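Local atomic coordinates of DNR protein (Pseudomonas aeruginosa, PDB entry 2Z69), a protein that probably regulates transcription by binding DNA in response to nitric oxide, in control of nitrate respiration, and is represented by its sensor domain. Residues 18-21 and 22-25; 125-128 and 129-133. All coordinates share one frame; numbering follows the deposited sequence.

Contact 1 (18-21 and 22-25); sequences HLFE and PLSP
F20 and L23 meet at the two ends of a type I beta turn, F20-E21-P22-L23, joined by one backbone hydrogen bond. L23 N donates to F20 O at 3.2 Å, and the donor stands above the carbonyl plane, 58° out of it, so the bond does not use an in-plane lone pair. E21 and P22 take the two corners; proline is accommodated at the second, where its ring-restricted phi of -70° is compatible with the turn.

The apolar contact joins the same two ends: CD1 of L23 reaches the edge of the F20 ring, near its plane, 4.4 Å from CD2 of F20. CB of L19 lies over one ring face, offset toward the rim.

Two carbons approach carbonyl oxygens, L23 CB at 3.2 Å from F20 O and P22 CD at 3.4 Å from H18 O. With CG anti to the backbone N (chi1 154°) and a bend at chi2, the exposed E21 side chain crosses P22 at about a right angle.

F20 and L23 both press on L31 of helix 25-33, whereas L19 leans on L133 and P22 on L129 of helix 127-140. Beyond the turn, S24 OG caps Q27 N. The arrangement is thus a proline-containing beta turn leading into a serine N-cap, linking helices 6-14 and 25-33.

Contact 2 (125-128 and 129-133); sequences DNTP and LALAL
N126 and L129 touch on the first turn of helix 127-140, where N126 holds the N-cap position. Their side chains cross at about a right angle: the flat end of the asparagine lies beside L129, with N126 CG 3.6 Å from L129 CB. A chi1 of -163° sets N126 CG anti to its own backbone N and brings the amide back over the start of the helix. Asparagine is a common N-cap residue because its short polar side chain can bend toward the first amides.

The backbone bonds at the start of the helix hold these side chains in place. A130 N gives its hydrogen to N126 O at 3.0 Å, L131 N to T127 O at 2.9 Å and A132 N to P128 O at 2.9 Å. L131 CG also rests 3.3 Å from T127 O. P128 suits the first turn, where a residue without an N-H costs the helix no bond.

Farther out, T127 OG1 is hydrogen-bonded to T127 OG1 of the second subunit, and A130 packs on A130 of that subunit, the small alanine permitting close approach. D125 OD1 accepts from Q27 NE2 of helix 25-33. L129, A130 and L133 lean on L123 of helix 116-123, so the start of helix 127-140 lies between helix 116-123, the loop holding P22 and L23, and the second subunit.

Contact 1 comes first along the chain, in the loop between helices 6-14 and 25-33; contact 2 follows much later, where helix 127-140 begins, after helix 116-123. The strands of the two antiparallel sheets lie between them in sequence, yet their centres are about 10 Å apart, on the same side of the chain's centre. They touch directly: L129 CD1 is 3.7 Å from both P22 CG and L19 O. The N-terminal loop therefore covers one flank of the opening helical turn, while contact 2 also reaches the second subunit. Together they join the N-terminal helices of this cyclic nucleotide-binding-type sensor domain to helix 127-140, which meets the second subunit and is probably the dimerization helix.

Contact 1 (18-21 and 22-25)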
loop_
_atom_site.group_PDB
_atom_site.type_symbol
_atom_site.label_atom_id
_atom_site.label_comp_id
_atom_site.label_asym_id
_atom_site.label_seq_id
_atom_site.Cartn_x
_atom_site.Cartn_y
_atom_site.Cartn_z
ATOM N N HIS B 18 -13.184 -2.759 10.269
ATOM C CA HIS B 18 -12.170 -3.362 9.374
ATOM C C HIS B 18 -10.691 -3.112 9.727
ATOM O O HIS B 18 -9.831 -3.885 9.298
ATOM C CB HIS B 18 -12.404 -2.961 7.908
ATOM C CG HIS B 18 -12.198 -1.501 7.642
ATOM N ND1 HIS B 18 -10.952 -0.951 7.417
ATOM C CD2 HIS B 18 -13.078 -0.468 7.598
ATOM C CE1 HIS B 18 -11.075 0.356 7.243
ATOM N NE2 HIS B 18 -12.356 0.670 7.333
ATOM N N LEU B 19 -10.384 -2.050 10.484
ATOM C CA LEU B 19 -8.973 -1.757 10.836
ATOM C C LEU B 19 -8.423 -2.631 11.960
ATOM O O LEU B 19 -7.193 -2.767 12.120
ATOM C CB LEU B 19 -8.774 -0.272 11.185
ATOM C CG LEU B 19 -8.621 0.658 9.982
ATOM C CD1 LEU B 19 -8.258 2.059 10.411
ATOM C CD2 LEU B 19 -7.605 0.122 8.971
ATOM N N PHE B 20 -9.343 -3.211 12.732
ATOM C CA PHE B 20 -9.018 -3.957 13.938
ATOM C C PHE B 20 -9.514 -5.387 13.830
ATOM O O PHE B 20 -9.113 -6.235 14.616
ATOM C CB PHE B 20 -9.620 -3.283 15.190
ATOM C CG PHE B 20 -9.361 -1.811 15.268
ATOM C CD1 PHE B 20 -10.297 -0.900 14.785
ATOM C CD2 PHE B 20 -8.176 -1.334 15.789
ATOM C CE1 PHE B 20 -10.055 0.486 14.848
ATOM C CE2 PHE B 20 -7.919 0.031 15.832
ATOM C CZ PHE B 20 -8.869 0.940 15.372
ATOM N N GLU B 21 -10.390 -5.641 12.857
ATOM C CA GLU B 21 -10.973 -6.979 12.631
ATOM C C GLU B 21 -9.944 -8.112 12.474
ATOM O O GLU B 21 -10.038 -9.132 13.181
ATOM C CB GLU B 21 -11.954 -6.943 11.438
ATOM C CG GLU B 21 -12.155 -8.273 10.704
ATOM C CD GLU B 21 -12.874 -9.305 11.543
ATOM O OE1 GLU B 21 -13.595 -8.900 12.483
ATOM O OE2 GLU B 21 -12.717 -10.519 11.268
ATOM N N PRO B 22 -8.961 -7.955 11.552
ATOM C CA PRO B 22 -8.023 -9.078 11.329
ATOM C C PRO B 22 -7.063 -9.332 12.505
ATOM O O PRO B 22 -6.347 -10.347 12.516
ATOM C CB PRO B 22 -7.247 -8.653 10.073
ATOM C CG PRO B 22 -7.995 -7.449 9.505
ATOM C CD PRO B 22 -8.655 -6.809 10.674
ATOM N N LEU B 23 -7.066 -8.418 13.481
ATOM C CA LEU B 23 -6.285 -8.574 14.699
ATOM C C LEU B 23 -6.867 -9.667 15.575
ATOM O O LEU B 23 -8.091 -9.822 15.646
ATOM C CB LEU B 23 -6.243 -7.265 15.483
ATOM C CG LEU B 23 -5.467 -6.104 14.856
ATOM C CD1 LEU B 23 -5.526 -4.882 15.763
ATOM C CD2 LEU B 23 -4.027 -6.497 14.600
ATOM N N SER B 24 -5.980 -10.431 16.222
ATOM C CA SER B 24 -6.370 -11.415 17.220
ATOM C C SER B 24 -6.808 -10.648 18.454
ATOM O O SER B 24 -6.413 -9.496 18.614
ATOM C CB SER B 24 -5.187 -12.313 17.583
ATOM O OG SER B 24 -4.139 -11.552 18.165
ATOM N N PRO B 25 -7.642 -11.272 19.316
ATOM C CA PRO B 25 -7.958 -10.751 20.656
ATOM C C PRO B 25 -6.736 -10.229 21.430
ATOM O O PRO B 25 -6.807 -9.170 22.054
ATOM C CB PRO B 25 -8.556 -11.970 21.360
ATOM C CG PRO B 25 -9.230 -12.708 20.258
ATOM C CD PRO B 25 -8.403 -12.500 19.015
#

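Contact 2 (125-128 and 129-133)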
loop_
_atom_site.group_PDB
_atom_site.type_symbol
_atom_site.label_atom_id
_atom_site.label_comp_id
_atom_site.label_asym_id
_atom_site.label_seq_id
_atom_site.Cartn_x
_atom_site.Cartn_y
_atom_site.Cartn_z
ATOM N N ASP B 125 3.349 -8.342 12.700
ATOM C CA ASP B 125 3.018 -9.765 12.810
ATOM C C ASP B 125 1.543 -10.108 12.549
ATOM O O ASP B 125 0.943 -10.956 13.218
ATOM C CB ASP B 125 3.531 -10.380 14.119
ATOM C CG ASP B 125 2.883 -9.780 15.347
ATOM O OD1 ASP B 125 2.322 -10.554 16.159
ATOM O OD2 ASP B 125 2.953 -8.541 15.510
ATOM N N ASN B 126 0.965 -9.441 11.564
ATOM C CA ASN B 126 -0.343 -9.815 11.051
ATOM C C ASN B 126 -0.331 -9.659 9.532
ATOM O O ASN B 126 -0.663 -8.595 9.017
ATOM C CB ASN B 126 -1.457 -8.964 11.685
ATOM C CG ASN B 126 -2.850 -9.573 11.499
ATOM O OD1 ASN B 126 -3.616 -9.693 12.451
ATOM N ND2 ASN B 126 -3.167 -9.972 10.288
ATOM N N THR B 127 0.062 -10.717 8.822
ATOM C CA THR B 127 0.064 -10.686 7.339
ATOM C C THR B 127 -1.309 -10.348 6.748
ATOM O O THR B 127 -1.371 -9.471 5.920
ATOM C CB THR B 127 0.592 -11.964 6.697
ATOM O OG1 THR B 127 1.476 -12.612 7.603
ATOM C CG2 THR B 127 1.333 -11.660 5.406
ATOM N N PRO B 128 -2.407 -11.002 7.209
ATOM C CA PRO B 128 -3.735 -10.660 6.715
ATOM C C PRO B 128 -4.013 -9.155 6.791
ATOM O O PRO B 128 -4.475 -8.577 5.809
ATOM C CB PRO B 128 -4.664 -11.424 7.667
ATOM C CG PRO B 128 -3.888 -12.631 8.038
ATOM C CD PRO B 128 -2.480 -12.098 8.199
ATOM N N LEU B 129 -3.709 -8.524 7.927
ATOM C CA LEU B 129 -3.908 -7.083 8.075
ATOM C C LEU B 129 -3.035 -6.288 7.111
ATOM O O LEU B 129 -3.520 -5.348 6.483
ATOM C CB LEU B 129 -3.689 -6.626 9.527
ATOM C CG LEU B 129 -3.993 -5.165 9.875
ATOM C CD1 LEU B 129 -5.437 -4.813 9.614
ATOM C CD2 LEU B 129 -3.599 -4.832 11.317
ATOM N N ALA B 130 -1.763 -6.655 6.993
ATOM C CA ALA B 130 -0.871 -6.000 6.033
ATOM C C ALA B 130 -1.450 -6.047 4.623
ATOM O O ALA B 130 -1.517 -5.024 3.951
ATOM C CB ALA B 130 0.513 -6.610 6.074
ATOM N N LEU B 131 -1.901 -7.232 4.204
ATOM C CA LEU B 131 -2.506 -7.433 2.883
ATOM C C LEU B 131 -3.786 -6.636 2.665
ATOM O O LEU B 131 -4.026 -6.140 1.560
ATOM C CB LEU B 131 -2.770 -8.931 2.621
ATOM C CG LEU B 131 -1.526 -9.833 2.607
ATOM C CD1 LEU B 131 -1.879 -11.185 2.007
ATOM C CD2 LEU B 131 -0.322 -9.191 1.866
ATOM N N ALA B 132 -4.619 -6.556 3.698
ATOM C CA ALA B 132 -5.830 -5.736 3.655
ATOM C C ALA B 132 -5.511 -4.247 3.403
ATOM O O ALA B 132 -6.150 -3.596 2.567
ATOM C CB ALA B 132 -6.644 -5.906 4.947
ATOM N N LEU B 133 -4.542 -3.713 4.143
ATOM C CA LEU B 133 -4.131 -2.300 4.003
ATOM C C LEU B 133 -3.498 -2.074 2.651
ATOM O O LEU B 133 -3.655 -1.024 2.066
ATOM C CB LEU B 133 -3.142 -1.894 5.095
ATOM C CG LEU B 133 -3.744 -1.904 6.506
ATOM C CD1 LEU B 133 -2.631 -1.912 7.538
ATOM C CD2 LEU B 133 -4.690 -0.727 6.718
#